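Local coordinates for protein diaminopimelate decarboxylase (Methanocaldococcus jannaschii, PDB 1TWI) that decarboxylates meso-diaminopimelate to L-lysine with the help of pyridoxal 5'-phosphate, the last step of lysine biosynthesis by the diaminopimelate pathway, at residues A87-V90 against E94-I97; V109-C114 against I288-R293. All coordinates share one frame; numbering follows the deposited sequence.

Contact 1 lies within one beta-alpha-beta unit of the pyridoxal-binding barrel, whereas contact 2 reaches across the barrel between segments 174 residues apart in the chain; their centres are 9 Å apart. Strands 86-89 and 108-110 are parallel neighbours, and the backbone joins the contacts where Asn111 N lies 2.9 Å from Val89 O, probably as a hydrogen bond. A second link joins side chains, closer to the cofactor: Asp88 OD1 of contact 1 sits 2.7 Å from Asn111 ND2 of contact 2, whose amide also reaches Glu290. Asp88 and Glu290 both approach the pyridine nitrogen of PLP, and residues 292-293 hold its phosphate. Both contacts also touch the second subunit of the dimer.

Contact 1: residues A87-V90 against E94-I97; sequences ADVV and ELYI. With PLP (pyridoxal-5'-phosphate), chain E.
Strand 86-89 and helix 92-100 belong to a beta-alpha-beta unit of the cofactor-binding barrel, and this contact folds the start of the helix back over the end of the strand that precedes it. The Val89 side chain points toward the helix, its CB 3.6 Å from Glu94 CB. Its two methyls take different neighbours on the helix: CG1 rests on the carbonyl group of Glu94, 3.5 Å from its O, while CG2 lies beside Leu95, 4.1 Å from its CB. Ile108 and Phe110 on the next strand also touch Val89, which is thereby enclosed between sheet and helix.

Glu94 reaches back along the chain. With its CG anti to the carbonyl carbon (chi1 -74°) and the chain extended beyond it, the carboxylate arrives where the strand gives way to the loop. There Val90 N donates a hydrogen bond of 2.8 Å to Glu94 OE1, meeting the oxygen on its anti side, 34° out of the carboxylate plane. Val90 runs side by side with Glu94, and its CG2 presses on the same oxygen at 3.1 Å. The buried carboxylate thus grips the first peptide N-H beyond the strand.

Asp88 points away from the helix. Its OD2 lies 3.3 Å from N1 of PLP and forms a salt bridge with Lys69, the lysine that carries the cofactor in the internal aldimine but is not attached here. One face of the strand thus meets the helix and the other the cofactor, as in a TIM-barrel active site at the C-terminal ends of the strands.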
loop_
_atom_site.group_PDB
_atom_site.type_symbol
_atom_site.label_atom_id
_atom_site.label_comp_id
_atom_site.label_asym_id
_atom_site.label_seq_id
_atom_site.Cartn_x
_atom_site.Cartn_y
_atom_site.Cartn_z
ATOM N N ALA A 87 -9.501 -17.411 15.262
ATOM C CA ALA A 87 -9.178 -16.172 14.552
ATOM C C ALA A 87 -8.668 -15.075 15.453
ATOM O O ALA A 87 -9.228 -14.838 16.513
ATOM C CB ALA A 87 -10.429 -15.636 13.829
ATOM N N ASP A 88 -7.602 -14.426 15.013
ATOM C CA ASP A 88 -7.051 -13.225 15.676
ATOM C C ASP A 88 -7.568 -12.070 14.742
ATOM O O ASP A 88 -7.094 -11.941 13.635
ATOM C CB ASP A 88 -5.514 -13.285 15.676
ATOM C CG ASP A 88 -4.887 -11.899 15.636
ATOM O OD1 ASP A 88 -5.551 -10.889 16.089
ATOM O OD2 ASP A 88 -3.758 -11.776 15.116
ATOM N N VAL A 89 -8.538 -11.262 15.181
ATOM C CA VAL A 89 -9.065 -10.182 14.344
ATOM C C VAL A 89 -8.603 -8.851 14.911
ATOM O O VAL A 89 -8.437 -8.723 16.129
ATOM C CB VAL A 89 -10.629 -10.241 14.281
ATOM C CG1 VAL A 89 -11.054 -11.631 13.637
ATOM C CG2 VAL A 89 -11.233 -10.074 15.746
ATOM N N VAL A 90 -8.384 -7.850 14.055
ATOM C CA VAL A 90 -7.869 -6.558 14.552
ATOM C C VAL A 90 -8.779 -5.384 14.214
ATOM O O VAL A 90 -8.430 -4.222 14.414
ATOM C CB VAL A 90 -6.435 -6.287 14.006
ATOM C CG1 VAL A 90 -5.468 -7.288 14.554
ATOM C CG2 VAL A 90 -6.405 -6.326 12.518
ATOM N N GLU A 94 -12.695 -7.511 10.249
ATOM C CA GLU A 94 -12.206 -8.871 10.393
ATOM C C GLU A 94 -13.112 -9.666 11.307
ATOM O O GLU A 94 -13.335 -10.845 11.036
ATOM C CB GLU A 94 -10.763 -8.882 10.931
ATOM C CG GLU A 94 -9.752 -8.444 9.810
ATOM C CD GLU A 94 -8.285 -8.441 10.268
ATOM O OE1 GLU A 94 -8.068 -8.730 11.453
ATOM O OE2 GLU A 94 -7.370 -8.144 9.446
ATOM N N LEU A 95 -13.688 -9.033 12.337
ATOM C CA LEU A 95 -14.554 -9.785 13.257
ATOM C C LEU A 95 -15.824 -10.226 12.451
ATOM O O LEU A 95 -16.343 -11.371 12.561
ATOM C CB LEU A 95 -14.959 -8.896 14.434
ATOM C CG LEU A 95 -16.070 -9.529 15.315
ATOM C CD1 LEU A 95 -15.560 -10.900 15.809
ATOM C CD2 LEU A 95 -16.415 -8.632 16.521
ATOM N N TYR A 96 -16.323 -9.302 11.645
ATOM C CA TYR A 96 -17.497 -9.573 10.796
ATOM C C TYR A 96 -17.172 -10.780 9.896
ATOM O O TYR A 96 -17.948 -11.729 9.769
ATOM C CB TYR A 96 -17.745 -8.308 9.942
ATOM C CG TYR A 96 -18.990 -8.300 9.119
ATOM C CD1 TYR A 96 -20.190 -7.888 9.695
ATOM C CD2 TYR A 96 -18.967 -8.641 7.767
ATOM C CE1 TYR A 96 -21.355 -7.815 8.942
ATOM C CE2 TYR A 96 -20.151 -8.560 6.976
ATOM C CZ TYR A 96 -21.332 -8.141 7.605
ATOM O OH TYR A 96 -22.526 -8.037 6.919
ATOM N N ILE A 97 -16.032 -10.732 9.214
ATOM C CA ILE A 97 -15.657 -11.859 8.361
ATOM C C ILE A 97 -15.493 -13.178 9.184
ATOM O O ILE A 97 -15.918 -14.257 8.713
ATOM C CB ILE A 97 -14.337 -11.529 7.574
ATOM C CG1 ILE A 97 -14.606 -10.453 6.519
ATOM C CG2 ILE A 97 -13.798 -12.742 6.890
ATOM C CD1 ILE A 97 -13.278 -9.798 6.048
HETATM N N1 PLP E . -0.722 -11.207 16.319
HETATM C C2 PLP E . -0.606 -9.829 16.269
HETATM C C2A PLP E . -1.044 -9.054 17.535
HETATM C C3 PLP E . -0.137 -9.263 15.087
HETATM O O3 PLP E . -0.037 -7.908 15.072
HETATM C C4 PLP E . 0.252 -9.993 13.995
HETATM C C4A PLP E . 0.768 -9.250 12.716
HETATM O O4A PLP E . 0.558 -8.079 12.666
HETATM C C5 PLP E . 0.140 -11.401 14.037
HETATM C C6 PLP E . -0.334 -11.959 15.214
HETATM C C5A PLP E . 0.524 -12.377 12.933
HETATM O O4P PLP E . 1.920 -12.254 12.557
HETATM P P PLP E . 2.588 -13.252 11.522
HETATM O O1P PLP E . 3.972 -12.758 11.417
HETATM O O2P PLP E . 1.823 -13.071 10.241
HETATM O O3P PLP E . 2.507 -14.605 12.067
#

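Contact 2: residues V109-C114 against I288-R293. With PLP (pyridoxal-5'-phosphate), chain E.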
loop_
_atom_site.group_PDB
_atom_site.type_symbol
_atom_site.label_atom_id
_atom_site.label_comp_id
_atom_site.label_asym_id
_atom_site.label_seq_id
_atom_site.Cartn_x
_atom_site.Cartn_y
_atom_site.Cartn_z
ATOM N N VAL A 109 -10.147 -13.920 19.220
ATOM C CA VAL A 109 -9.546 -12.911 20.117
ATOM C C VAL A 109 -9.431 -11.645 19.270
ATOM O O VAL A 109 -9.196 -11.691 18.054
ATOM C CB VAL A 109 -8.126 -13.313 20.698
ATOM C CG1 VAL A 109 -8.329 -14.512 21.734
ATOM C CG2 VAL A 109 -7.166 -13.736 19.580
ATOM N N PHE A 110 -9.624 -10.516 19.928
ATOM C CA PHE A 110 -9.630 -9.203 19.244
ATOM C C PHE A 110 -8.432 -8.343 19.698
ATOM O O PHE A 110 -8.337 -7.968 20.864
ATOM C CB PHE A 110 -10.977 -8.505 19.604
ATOM C CG PHE A 110 -11.368 -7.363 18.678
ATOM C CD1 PHE A 110 -10.407 -6.655 17.959
ATOM C CD2 PHE A 110 -12.712 -6.965 18.595
ATOM C CE1 PHE A 110 -10.748 -5.537 17.160
ATOM C CE2 PHE A 110 -13.086 -5.872 17.808
ATOM C CZ PHE A 110 -12.092 -5.137 17.080
ATOM N N ASN A 111 -7.490 -8.097 18.796
ATOM C CA ASN A 111 -6.304 -7.254 19.061
ATOM C C ASN A 111 -6.517 -5.889 18.450
ATOM O O ASN A 111 -7.354 -5.728 17.559
ATOM C CB ASN A 111 -5.056 -7.850 18.354
ATOM C CG ASN A 111 -4.475 -8.992 19.111
ATOM O OD1 ASN A 111 -4.090 -8.811 20.244
ATOM N ND2 ASN A 111 -4.423 -10.196 18.494
ATOM N N GLY A 112 -5.757 -4.910 18.925
ATOM C CA GLY A 112 -5.808 -3.601 18.297
ATOM C C GLY A 112 -5.582 -2.493 19.274
ATOM O O GLY A 112 -6.108 -2.576 20.367
ATOM N N ASN A 113 -4.848 -1.457 18.883
ATOM C CA ASN A 113 -4.561 -0.336 19.767
ATOM C C ASN A 113 -5.548 0.829 19.636
ATOM O O ASN A 113 -5.409 1.834 20.335
ATOM C CB ASN A 113 -3.140 0.176 19.507
ATOM C CG ASN A 113 -2.986 0.772 18.117
ATOM O OD1 ASN A 113 -2.809 0.042 17.140
ATOM N ND2 ASN A 113 -3.079 2.113 18.018
ATOM N N CYS A 114 -6.542 0.740 18.746
ATOM C CA CYS A 114 -7.516 1.842 18.681
ATOM C C CYS A 114 -8.899 1.269 18.462
ATOM O O CYS A 114 -9.561 1.569 17.492
ATOM C CB CYS A 114 -7.189 2.848 17.542
ATOM S SG CYS A 114 -8.211 4.401 17.684
ATOM N N ILE A 288 -2.555 -20.084 23.406
ATOM C CA ILE A 288 -3.058 -19.605 22.111
ATOM C C ILE A 288 -1.897 -19.021 21.325
ATOM O O ILE A 288 -1.035 -18.332 21.925
ATOM C CB ILE A 288 -4.077 -18.435 22.305
ATOM C CG1 ILE A 288 -5.248 -18.920 23.171
ATOM C CG2 ILE A 288 -4.579 -17.925 20.955
ATOM C CD1 ILE A 288 -6.197 -17.763 23.710
ATOM N N LEU A 289 -1.842 -19.292 20.015
ATOM C CA LEU A 289 -0.824 -18.680 19.155
ATOM C C LEU A 289 -1.613 -17.966 18.059
ATOM O O LEU A 289 -2.752 -18.341 17.774
ATOM C CB LEU A 289 0.116 -19.727 18.497
ATOM C CG LEU A 289 0.915 -20.609 19.474
ATOM C CD1 LEU A 289 1.983 -21.460 18.692
ATOM C CD2 LEU A 289 1.605 -19.712 20.481
ATOM N N GLU A 290 -0.992 -16.971 17.430
ATOM C CA GLU A 290 -1.670 -16.173 16.394
ATOM C C GLU A 290 -0.899 -16.160 15.114
ATOM O O GLU A 290 -0.618 -15.110 14.578
ATOM C CB GLU A 290 -1.864 -14.721 16.874
ATOM C CG GLU A 290 -2.730 -14.574 18.186
ATOM C CD GLU A 290 -2.745 -13.111 18.733
ATOM O OE1 GLU A 290 -1.794 -12.327 18.477
ATOM O OE2 GLU A 290 -3.697 -12.774 19.450
ATOM N N PRO A 291 -0.545 -17.347 14.575
ATOM C CA PRO A 291 0.210 -17.303 13.333
ATOM C C PRO A 291 -0.611 -16.696 12.184
ATOM O O PRO A 291 -1.842 -16.923 12.102
ATOM C CB PRO A 291 0.559 -18.778 13.071
ATOM C CG PRO A 291 -0.660 -19.526 13.617
ATOM C CD PRO A 291 -0.996 -18.722 14.911
ATOM N N GLY A 292 0.072 -15.933 11.322
ATOM C CA GLY A 292 -0.553 -15.348 10.139
ATOM C C GLY A 292 0.224 -15.898 8.927
ATOM O O GLY A 292 -0.176 -16.861 8.264
ATOM N N ARG A 293 1.364 -15.268 8.673
ATOM C CA ARG A 293 2.260 -15.628 7.579
ATOM C C ARG A 293 2.543 -17.118 7.571
ATOM O O ARG A 293 2.443 -17.751 6.534
ATOM C CB ARG A 293 3.578 -14.865 7.735
ATOM C CG ARG A 293 4.441 -14.759 6.471
ATOM C CD ARG A 293 5.873 -14.250 6.879
ATOM N NE ARG A 293 5.799 -12.977 7.619
ATOM C CZ ARG A 293 5.743 -11.776 7.040
ATOM N NH1 ARG A 293 5.775 -11.630 5.701
ATOM N NH2 ARG A 293 5.593 -10.717 7.811
HETATM N N1 PLP E . -0.722 -11.207 16.319
HETATM C C2 PLP E . -0.606 -9.829 16.269
HETATM C C2A PLP E . -1.044 -9.054 17.535
HETATM C C3 PLP E . -0.137 -9.263 15.087
HETATM O O3 PLP E . -0.037 -7.908 15.072
HETATM C C4 PLP E . 0.252 -9.993 13.995
HETATM C C4A PLP E . 0.768 -9.250 12.716
HETATM O O4A PLP E . 0.558 -8.079 12.666
HETATM C C5 PLP E . 0.140 -11.401 14.037
HETATM C C6 PLP E . -0.334 -11.959 15.214
HETATM C C5A PLP E . 0.524 -12.377 12.933
HETATM O O4P PLP E . 1.920 -12.254 12.557
HETATM P P PLP E . 2.588 -13.252 11.522
HETATM O O1P PLP E . 3.972 -12.758 11.417
HETATM O O2P PLP E . 1.823 -13.071 10.241
HETATM O O3P PLP E . 2.507 -14.605 12.067
#
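Asn111 and Glu290 meet inside a TIM-type barrel, at the C-terminal ends of the parallel strands 108-110 and 286-289, with the PLP ring beside them. Glu290 can be followed outward. Its CB lies 3.6 Å from C6 of the pyridine ring. From there the chain runs extended (chi2 173°), bringing the carboxylate to the ring nitrogen: OE1 is 2.7 Å from PLP N1 and is also hydrogen-bonded by His208. This proximity would favour a protonated pyridine nitrogen, as in the related ornithine decarboxylase. The other oxygen, OE2, accepts a 2.8 Å hydrogen bond from Asn111 ND2. The bond stays almost within the amide plane but comes from above the carboxylate, and the two flat groups stand 85° apart. Asn246 also donates to OE2, so both buried oxygens are engaged by polar partners; Val109 CG2 packs against OE2 at 3.6 Å.

The Asn111 amide is fixed at both ends, ND2 by a second bond to Asp88 and OD1 by Asn132. Deeper in the barrel, Val109 CG1 and Ile288 CD1 make a looser apolar contact. Past Glu290 the chain turns to the phosphate at the start of helix 293-296, where Gly292 occupies the N-cap position. Gly292 N donates to PLP O3P, and Arg293 N to PLP O2P at 2.7 Å, with a nearly straight N-H...O angle of 171°.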